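Local coordinates for DUF4442 domain-containing protein (Pseudomonas aeruginosa, PDB 1SH8) that is of unknown function but has a hot-dog fold and is probably a thioesterase, at residues T71-A76 with Y144-H149; L38-A43 with A54-T59; E126-D131 with V137-A142. All blocks are in the same frame, centred on the assembly; numbering follows the deposited sequence.

Contact 1. Residues T71-A76 with Y144-H149; sequences TSFDSA and YQLRSH
The phenyl ring of Phe73 lies between two aliphatic carbons: Leu146 CD2 sits over the middle of one face, 3.7 Å from the ring centroid, and Ser72 CB stands above the opposite face, offset toward the rim. Because the methyl is only 7° off the ring normal, this is a CH-pi contact made squarely over the face. It ties the residue just after helix 64-72 to the end part of strand 136-148 in the hot-dog fold, in which an antiparallel sheet wraps round a central helical segment. The imidazole of His149 is used at its edge instead, with Ala76 O close to the ring plane and 3.1 Å from CD2. That oxygen is also near NE2, but the angle is too poor for a hydrogen bond. NE2 meets a water in the plane of the ring, 2.8 Å away, and the water donates to Ser75 O at 2.9 Å, bridging loop and strand end.

Leu146 holds its CG anti to the backbone N (chi1 -180°), which carries both methyls to the phenyl ring; CD1 touches Phe73 CD2 at 4.0 Å. Phe73, the first residue to leave helical backbone angles, turns its ring into a buried apolar site that helix 105-118 helps to line, with Ile108 and Leu111 against Phe73 and Ala115 against Leu146; Phe69 and Phe78 also pack on Leu146. Ala76 and His149, both exposed, form the outer part of the contact, where Tyr79 also meets the His149 ring. The loop that presents Ala76 is shaped by an Asx turn: Asp74 OD1, which also accepts from Arg77 N, takes the N-H of Ala76 nearly along its C-O axis at 3.0 Å.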
loop_
_atom_site.group_PDB
_atom_site.type_symbol
_atom_site.label_atom_id
_atom_site.label_comp_id
_atom_site.label_asym_id
_atom_site.label_seq_id
_atom_site.Cartn_x
_atom_site.Cartn_y
_atom_site.Cartn_z
ATOM N N THR A 71 -18.998 9.250 1.026
ATOM C CA THR A 71 -20.193 9.347 1.857
ATOM C C THR A 71 -20.385 10.695 2.538
ATOM O O THR A 71 -21.485 11.001 3.005
ATOM C CB THR A 71 -20.197 8.290 2.983
ATOM O OG1 THR A 71 -19.172 8.601 3.939
ATOM C CG2 THR A 71 -19.975 6.897 2.417
ATOM N N SER A 72 -19.337 11.512 2.575
ATOM C CA SER A 72 -19.418 12.772 3.299
ATOM C C SER A 72 -19.317 14.083 2.530
ATOM O O SER A 72 -19.752 15.122 3.031
ATOM C CB SER A 72 -18.357 12.769 4.403
ATOM O OG SER A 72 -18.347 11.526 5.080
ATOM N N PHE A 73 -18.746 14.046 1.333
ATOM C CA PHE A 73 -18.580 15.269 0.558
ATOM C C PHE A 73 -19.212 15.205 -0.825
ATOM O O PHE A 73 -19.610 14.137 -1.288
ATOM C CB PHE A 73 -17.088 15.580 0.406
ATOM C CG PHE A 73 -16.367 15.735 1.711
ATOM C CD1 PHE A 73 -16.613 16.834 2.532
ATOM C CD2 PHE A 73 -15.455 14.771 2.134
ATOM C CE1 PHE A 73 -15.960 16.973 3.760
ATOM C CE2 PHE A 73 -14.799 14.901 3.356
ATOM C CZ PHE A 73 -15.055 16.008 4.170
ATOM N N ASP A 74 -19.316 16.375 -1.459
ATOM C CA ASP A 74 -19.839 16.493 -2.819
ATOM C C ASP A 74 -18.720 15.848 -3.629
ATOM O O ASP A 74 -17.673 16.462 -3.838
ATOM C CB ASP A 74 -19.968 17.969 -3.195
ATOM C CG ASP A 74 -20.501 18.172 -4.601
ATOM O OD1 ASP A 74 -20.107 17.402 -5.503
ATOM O OD2 ASP A 74 -21.301 19.116 -4.797
ATOM N N SER A 75 -18.943 14.615 -4.078
ATOM C CA SER A 75 -17.920 13.864 -4.799
ATOM C C SER A 75 -17.694 14.202 -6.266
ATOM O O SER A 75 -16.958 13.504 -6.959
ATOM C CB SER A 75 -18.173 12.361 -4.632
ATOM O OG SER A 75 -19.525 12.042 -4.885
ATOM N N ALA A 76 -18.325 15.268 -6.739
ATOM C CA ALA A 76 -18.130 15.711 -8.110
ATOM C C ALA A 76 -17.368 17.032 -8.018
ATOM O O ALA A 76 -16.490 17.316 -8.831
ATOM C CB ALA A 76 -19.473 15.915 -8.801
ATOM N N TYR A 144 -4.649 12.813 4.098
ATOM C CA TYR A 144 -5.378 12.969 2.846
ATOM C C TYR A 144 -5.631 14.439 2.601
ATOM O O TYR A 144 -5.581 15.261 3.516
ATOM C CB TYR A 144 -6.741 12.273 2.920
ATOM C CG TYR A 144 -6.664 10.788 3.113
ATOM C CD1 TYR A 144 -6.595 9.925 2.015
ATOM C CD2 TYR A 144 -6.629 10.236 4.396
ATOM C CE1 TYR A 144 -6.493 8.539 2.193
ATOM C CE2 TYR A 144 -6.525 8.855 4.585
ATOM C CZ TYR A 144 -6.456 8.018 3.478
ATOM O OH TYR A 144 -6.329 6.661 3.660
ATOM N N GLN A 145 -5.932 14.758 1.354
ATOM C CA GLN A 145 -6.244 16.118 0.989
ATOM C C GLN A 145 -7.553 16.074 0.208
ATOM O O GLN A 145 -7.730 15.215 -0.659
ATOM C CB GLN A 145 -5.132 16.680 0.106
ATOM C CG GLN A 145 -4.791 18.124 0.371
ATOM C CD GLN A 145 -3.646 18.596 -0.493
ATOM O OE1 GLN A 145 -3.782 18.706 -1.707
ATOM N NE2 GLN A 145 -2.505 18.864 0.127
ATOM N N LEU A 146 -8.481 16.960 0.555
ATOM C CA LEU A 146 -9.752 17.074 -0.161
ATOM C C LEU A 146 -9.467 18.256 -1.090
ATOM O O LEU A 146 -9.141 19.349 -0.623
ATOM C CB LEU A 146 -10.898 17.423 0.797
ATOM C CG LEU A 146 -12.289 17.564 0.169
ATOM C CD1 LEU A 146 -12.745 16.216 -0.392
ATOM C CD2 LEU A 146 -13.277 18.065 1.216
ATOM N N ARG A 147 -9.569 18.042 -2.398
ATOM C CA ARG A 147 -9.264 19.108 -3.344
ATOM C C ARG A 147 -10.402 19.412 -4.291
ATOM O O ARG A 147 -11.162 18.527 -4.667
ATOM C CB ARG A 147 -8.033 18.732 -4.175
ATOM C CG ARG A 147 -6.787 18.422 -3.354
ATOM C CD ARG A 147 -5.641 17.992 -4.253
ATOM N NE ARG A 147 -5.282 19.020 -5.228
ATOM C CZ ARG A 147 -4.583 20.119 -4.948
ATOM N NH1 ARG A 147 -4.154 20.350 -3.714
ATOM N NH2 ARG A 147 -4.310 20.991 -5.910
ATOM N N SER A 148 -10.518 20.674 -4.681
ATOM C CA SER A 148 -11.551 21.046 -5.631
ATOM C C SER A 148 -10.924 20.917 -7.013
ATOM O O SER A 148 -9.706 21.023 -7.168
ATOM C CB SER A 148 -12.022 22.484 -5.394
ATOM O OG SER A 148 -10.957 23.402 -5.549
ATOM N N HIS A 149 -11.748 20.654 -8.016
ATOM C CA HIS A 149 -11.238 20.537 -9.371
ATOM C C HIS A 149 -10.891 21.933 -9.873
ATOM O O HIS A 149 -11.642 22.883 -9.657
ATOM C CB HIS A 149 -12.295 19.899 -10.276
ATOM C CG HIS A 149 -12.506 18.440 -10.020
ATOM N ND1 HIS A 149 -11.627 17.473 -10.460
ATOM C CD2 HIS A 149 -13.492 17.783 -9.364
ATOM C CE1 HIS A 149 -12.065 16.282 -10.088
ATOM N NE2 HIS A 149 -13.195 16.443 -9.422
HETATM O O HOH W 1 -14.376 14.214 -8.185
#

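Contact 2. Residues L38-A43 with A54-T59; sequences LRMPGA and AGALFT
The carbonyl oxygen of Gly55 is gripped twice by Thr59, the residue whose methyl meets Met40 across the contact. Thr59 OG1 donates to Gly55 O at 2.9 Å. The backbone Thr59 N reaches the same oxygen from the opposite face of the carbonyl plane, at 3.0 Å. Such a double hold is a common way for threonine to satisfy its hydroxyl inside a helix, here helix 54-62 of the hot-dog fold. It fixes chi1 of Thr59 near -62°, and with the hydroxyl turned back to the helix, CG2 is left to face strand 35-40.

From that strand Met40 supplies the contact almost alone. Its thioether is bent at both chi2 (68°) and chi3 (80°), curling the terminal methyl round to the helix rather than reaching straight out. CE thereby comes to rest 4.0 Å from Thr59 CG2, the two side chains crossing at a slant. Nearer the backbone, Met40 CG packs loosely on Ala56 CB at 4.4 Å. No hydrogen bond links the two segments, so shape and apolar contact join them.

Ser24 of helix 19-24 and Asn45 of the connecting loop also touch Met40. The helix lies at the dimer interface: Phe58 stacks on Phe58 of the second subunit, while Ala56 packs on Phe20 and Thr59 on Tyr53 of that subunit. The closest approach between strand and helix segments sets Met40 CE 3.5 Å from Ala56 O.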
loop_
_atom_site.group_PDB
_atom_site.type_symbol
_atom_site.label_atom_id
_atom_site.label_comp_id
_atom_site.label_asym_id
_atom_site.label_seq_id
_atom_site.Cartn_x
_atom_site.Cartn_y
_atom_site.Cartn_z
ATOM N N LEU A 38 -15.159 -1.264 6.282
ATOM C CA LEU A 38 -14.824 -2.106 5.139
ATOM C C LEU A 38 -14.256 -3.447 5.584
ATOM O O LEU A 38 -13.753 -3.580 6.703
ATOM C CB LEU A 38 -13.789 -1.398 4.255
ATOM C CG LEU A 38 -14.004 0.090 3.945
ATOM C CD1 LEU A 38 -12.801 0.602 3.156
ATOM C CD2 LEU A 38 -15.296 0.296 3.163
ATOM N N ARG A 39 -14.330 -4.431 4.693
ATOM C CA ARG A 39 -13.823 -5.770 4.968
ATOM C C ARG A 39 -13.013 -6.300 3.786
ATOM O O ARG A 39 -13.451 -6.222 2.641
ATOM C CB ARG A 39 -14.985 -6.735 5.244
ATOM C CG ARG A 39 -14.534 -8.163 5.576
ATOM C CD ARG A 39 -15.712 -9.123 5.770
ATOM N NE ARG A 39 -16.374 -9.443 4.508
ATOM C CZ ARG A 39 -17.587 -9.027 4.160
ATOM N NH1 ARG A 39 -18.299 -8.264 4.980
ATOM N NH2 ARG A 39 -18.092 -9.378 2.986
ATOM N N MET A 40 -11.825 -6.826 4.057
ATOM C CA MET A 40 -11.011 -7.400 2.992
ATOM C C MET A 40 -11.014 -8.910 3.216
ATOM O O MET A 40 -10.583 -9.390 4.264
ATOM C CB MET A 40 -9.573 -6.874 3.031
ATOM C CG MET A 40 -8.686 -7.398 1.888
ATOM S SD MET A 40 -9.124 -6.784 0.233
ATOM C CE MET A 40 -8.358 -5.172 0.302
ATOM N N PRO A 41 -11.524 -9.678 2.240
ATOM C CA PRO A 41 -11.547 -11.134 2.413
ATOM C C PRO A 41 -10.142 -11.730 2.450
ATOM O O PRO A 41 -9.239 -11.264 1.748
ATOM C CB PRO A 41 -12.359 -11.612 1.207
ATOM C CG PRO A 41 -12.044 -10.582 0.155
ATOM C CD PRO A 41 -12.104 -9.284 0.941
ATOM N N GLY A 42 -9.958 -12.753 3.280
ATOM C CA GLY A 42 -8.663 -13.393 3.374
ATOM C C GLY A 42 -8.415 -14.209 2.125
ATOM O O GLY A 42 -7.296 -14.269 1.614
ATOM N N ALA A 43 -9.476 -14.828 1.620
ATOM C CA ALA A 43 -9.380 -15.663 0.430
ATOM C C ALA A 43 -8.985 -14.865 -0.809
ATOM O O ALA A 43 -9.648 -13.893 -1.169
ATOM C CB ALA A 43 -10.707 -16.382 0.193
ATOM N N ALA A 54 0.771 -7.947 2.491
ATOM C CA ALA A 54 0.904 -6.556 2.931
ATOM C C ALA A 54 0.154 -5.552 2.058
ATOM O O ALA A 54 -0.401 -4.581 2.570
ATOM C CB ALA A 54 2.378 -6.175 3.001
ATOM N N GLY A 55 0.155 -5.782 0.745
ATOM C CA GLY A 55 -0.523 -4.890 -0.186
ATOM C C GLY A 55 -2.028 -4.869 0.010
ATOM O O GLY A 55 -2.680 -3.841 -0.213
ATOM N N ALA A 56 -2.586 -6.007 0.420
ATOM C CA ALA A 56 -4.020 -6.101 0.668
ATOM C C ALA A 56 -4.326 -5.336 1.958
ATOM O O ALA A 56 -5.339 -4.634 2.049
ATOM C CB ALA A 56 -4.437 -7.556 0.795
ATOM N N LEU A 57 -3.455 -5.478 2.960
ATOM C CA LEU A 57 -3.634 -4.763 4.224
ATOM C C LEU A 57 -3.572 -3.262 3.955
ATOM O O LEU A 57 -4.381 -2.494 4.478
ATOM C CB LEU A 57 -2.551 -5.172 5.228
ATOM C CG LEU A 57 -2.731 -6.564 5.849
ATOM C CD1 LEU A 57 -1.456 -7.004 6.560
ATOM C CD2 LEU A 57 -3.913 -6.526 6.822
ATOM N N PHE A 58 -2.624 -2.846 3.122
ATOM C CA PHE A 58 -2.494 -1.425 2.801
ATOM C C PHE A 58 -3.758 -0.896 2.133
ATOM O O PHE A 58 -4.258 0.173 2.476
ATOM C CB PHE A 58 -1.314 -1.176 1.859
ATOM C CG PHE A 58 -1.158 0.271 1.468
ATOM C CD1 PHE A 58 -0.374 1.138 2.230
ATOM C CD2 PHE A 58 -1.831 0.779 0.359
ATOM C CE1 PHE A 58 -0.264 2.497 1.884
ATOM C CE2 PHE A 58 -1.730 2.130 0.008
ATOM C CZ PHE A 58 -0.946 2.988 0.772
ATOM N N THR A 59 -4.267 -1.647 1.161
ATOM C CA THR A 59 -5.459 -1.230 0.442
ATOM C C THR A 59 -6.643 -1.069 1.396
ATOM O O THR A 59 -7.385 -0.088 1.316
ATOM C CB THR A 59 -5.789 -2.234 -0.680
ATOM O OG1 THR A 59 -4.706 -2.252 -1.618
ATOM C CG2 THR A 59 -7.058 -1.832 -1.414
#

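Contact 3. Residues E126-D131 with V137-A142; sequences ELQLTD and VAESAA
Gln128 and Glu139 lie side by side on the outer face of an antiparallel hairpin, both pointing the same way, with amide and carboxylate planes turned 46° apart. Gln128 NE2 sends an almost straight N-H to Glu139 OE2 (2.8 Å, 171°), reaching its anti side from out of the carboxylate plane. Both chains are extended beyond CG and run alongside each other, CG to CG at 4.1 Å. Glu139 OE1 forms a salt bridge with Arg90, so each carboxylate oxygen has its own partner.

On the other face, Leu127 CB meets Ser140 OG at 3.8 Å, and Leu129 packs CD2 on Ala138 CB at 4.3 Å. At the hairpin end, Val137 CG2 lies against Leu129, 4.0 Å from its CB, while CG1 crosses toward Asp131, whose OD1 is engaged with Gln133 N and Glu135 N in the turn. Leu127 and Ser140 exchange N-H...O bonds in both directions; Leu129 N donates to Ala138 O, while Leu129 O accepts from Val137 N.

The inner face lies over helix 54-62, with Leu57, Leu60 and Ala61 under Leu129; strand 78-89 flanks strand 136-148, and strand 97-102 adjoins strand 120-130 through Thr130 and Arg98.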
loop_
_atom_site.group_PDB
_atom_site.type_symbol
_atom_site.label_atom_id
_atom_site.label_comp_id
_atom_site.label_asym_id
_atom_site.label_seq_id
_atom_site.Cartn_x
_atom_site.Cartn_y
_atom_site.Cartn_z
ATOM N N GLU A 126 -6.286 7.665 11.687
ATOM C CA GLU A 126 -5.413 6.758 12.437
ATOM C C GLU A 126 -6.310 5.568 12.731
ATOM O O GLU A 126 -7.168 5.625 13.614
ATOM C CB GLU A 126 -4.929 7.423 13.727
ATOM C CG GLU A 126 -4.023 8.615 13.463
ATOM C CD GLU A 126 -3.631 9.333 14.732
ATOM O OE1 GLU A 126 -2.749 8.834 15.460
ATOM O OE2 GLU A 126 -4.221 10.397 14.999
ATOM N N LEU A 127 -6.099 4.491 11.980
ATOM C CA LEU A 127 -6.949 3.314 12.062
ATOM C C LEU A 127 -6.304 2.020 12.520
ATOM O O LEU A 127 -5.085 1.862 12.477
ATOM C CB LEU A 127 -7.565 3.064 10.684
ATOM C CG LEU A 127 -8.013 4.294 9.886
ATOM C CD1 LEU A 127 -8.519 3.854 8.518
ATOM C CD2 LEU A 127 -9.096 5.044 10.646
ATOM N N GLN A 128 -7.157 1.090 12.937
ATOM C CA GLN A 128 -6.732 -0.237 13.357
ATOM C C GLN A 128 -7.446 -1.250 12.473
ATOM O O GLN A 128 -8.646 -1.126 12.214
ATOM C CB GLN A 128 -7.126 -0.523 14.802
ATOM C CG GLN A 128 -6.522 0.401 15.830
ATOM C CD GLN A 128 -6.776 -0.094 17.237
ATOM O OE1 GLN A 128 -7.907 -0.420 17.594
ATOM N NE2 GLN A 128 -5.723 -0.156 18.043
ATOM N N LEU A 129 -6.701 -2.236 11.993
ATOM C CA LEU A 129 -7.276 -3.301 11.179
ATOM C C LEU A 129 -7.377 -4.483 12.128
ATOM O O LEU A 129 -6.418 -4.798 12.834
ATOM C CB LEU A 129 -6.360 -3.636 9.997
ATOM C CG LEU A 129 -6.497 -2.753 8.749
ATOM C CD1 LEU A 129 -6.357 -1.277 9.108
ATOM C CD2 LEU A 129 -5.438 -3.184 7.734
ATOM N N THR A 130 -8.531 -5.140 12.148
ATOM C CA THR A 130 -8.732 -6.254 13.063
ATOM C C THR A 130 -9.177 -7.535 12.382
ATOM O O THR A 130 -9.799 -7.497 11.320
ATOM C CB THR A 130 -9.788 -5.884 14.133
ATOM O OG1 THR A 130 -11.042 -5.600 13.492
ATOM C CG2 THR A 130 -9.345 -4.652 14.915
ATOM N N ASP A 131 -8.854 -8.673 12.988
ATOM C CA ASP A 131 -9.288 -9.945 12.425
ATOM C C ASP A 131 -10.624 -10.354 13.059
ATOM O O ASP A 131 -11.192 -9.606 13.859
ATOM C CB ASP A 131 -8.225 -11.038 12.611
ATOM C CG ASP A 131 -7.957 -11.374 14.062
ATOM O OD1 ASP A 131 -8.814 -11.101 14.932
ATOM O OD2 ASP A 131 -6.875 -11.943 14.326
ATOM N N VAL A 137 -4.291 -6.471 13.837
ATOM C CA VAL A 137 -3.227 -7.037 13.021
ATOM C C VAL A 137 -2.302 -5.992 12.405
ATOM O O VAL A 137 -1.158 -6.293 12.060
ATOM C CB VAL A 137 -3.810 -7.929 11.895
ATOM C CG1 VAL A 137 -4.648 -9.053 12.505
ATOM C CG2 VAL A 137 -4.649 -7.088 10.930
ATOM N N ALA A 138 -2.801 -4.768 12.270
ATOM C CA ALA A 138 -2.023 -3.673 11.699
ATOM C C ALA A 138 -2.668 -2.354 12.099
ATOM O O ALA A 138 -3.860 -2.305 12.397
ATOM C CB ALA A 138 -1.977 -3.794 10.179
ATOM N N GLU A 139 -1.872 -1.292 12.108
ATOM C CA GLU A 139 -2.359 0.032 12.460
ATOM C C GLU A 139 -1.772 1.037 11.480
ATOM O O GLU A 139 -0.583 0.983 11.165
ATOM C CB GLU A 139 -1.954 0.368 13.899
ATOM C CG GLU A 139 -2.607 -0.555 14.917
ATOM C CD GLU A 139 -2.246 -0.217 16.350
ATOM O OE1 GLU A 139 -1.103 -0.509 16.767
ATOM O OE2 GLU A 139 -3.109 0.346 17.060
ATOM N N SER A 140 -2.609 1.951 10.998
ATOM C CA SER A 140 -2.163 2.949 10.028
ATOM C C SER A 140 -2.415 4.391 10.455
ATOM O O SER A 140 -3.264 4.672 11.300
ATOM C CB SER A 140 -2.864 2.716 8.682
ATOM O OG SER A 140 -4.265 2.926 8.798
ATOM N N ALA A 141 -1.660 5.297 9.849
ATOM C CA ALA A 141 -1.793 6.732 10.079
ATOM C C ALA A 141 -1.626 7.324 8.682
ATOM O O ALA A 141 -0.617 7.071 8.018
ATOM C CB ALA A 141 -0.694 7.236 11.018
ATOM N N ALA A 142 -2.609 8.095 8.227
ATOM C CA ALA A 142 -2.539 8.659 6.883
ATOM C C ALA A 142 -3.031 10.093 6.770
ATOM O O ALA A 142 -3.912 10.522 7.517
ATOM C CB ALA A 142 -3.331 7.785 5.934
#

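How the contacts relate
Contact 2 closes first along the chain; contact 1 then opens at the end of helix 64-72 and closes at the end of strand 136-148, with contact 3 formed between. Contacts 1 and 3 share that strand, yet their centres are 23 Å apart, on opposite sides of the chain's centre. Contacts 1 and 2 are 24 Å apart between centres, with no touch between them, though helices 54-62 and 64-72 are consecutive. Contacts 2 and 3, with centres 11 Å apart, touch directly: Leu57 O lies 3.5 Å from Leu129 CD2. Contact 2 packs helix 54-62, part of the dimer interface, on strand 35-40; contact 3 pairs two strands lying over that helix.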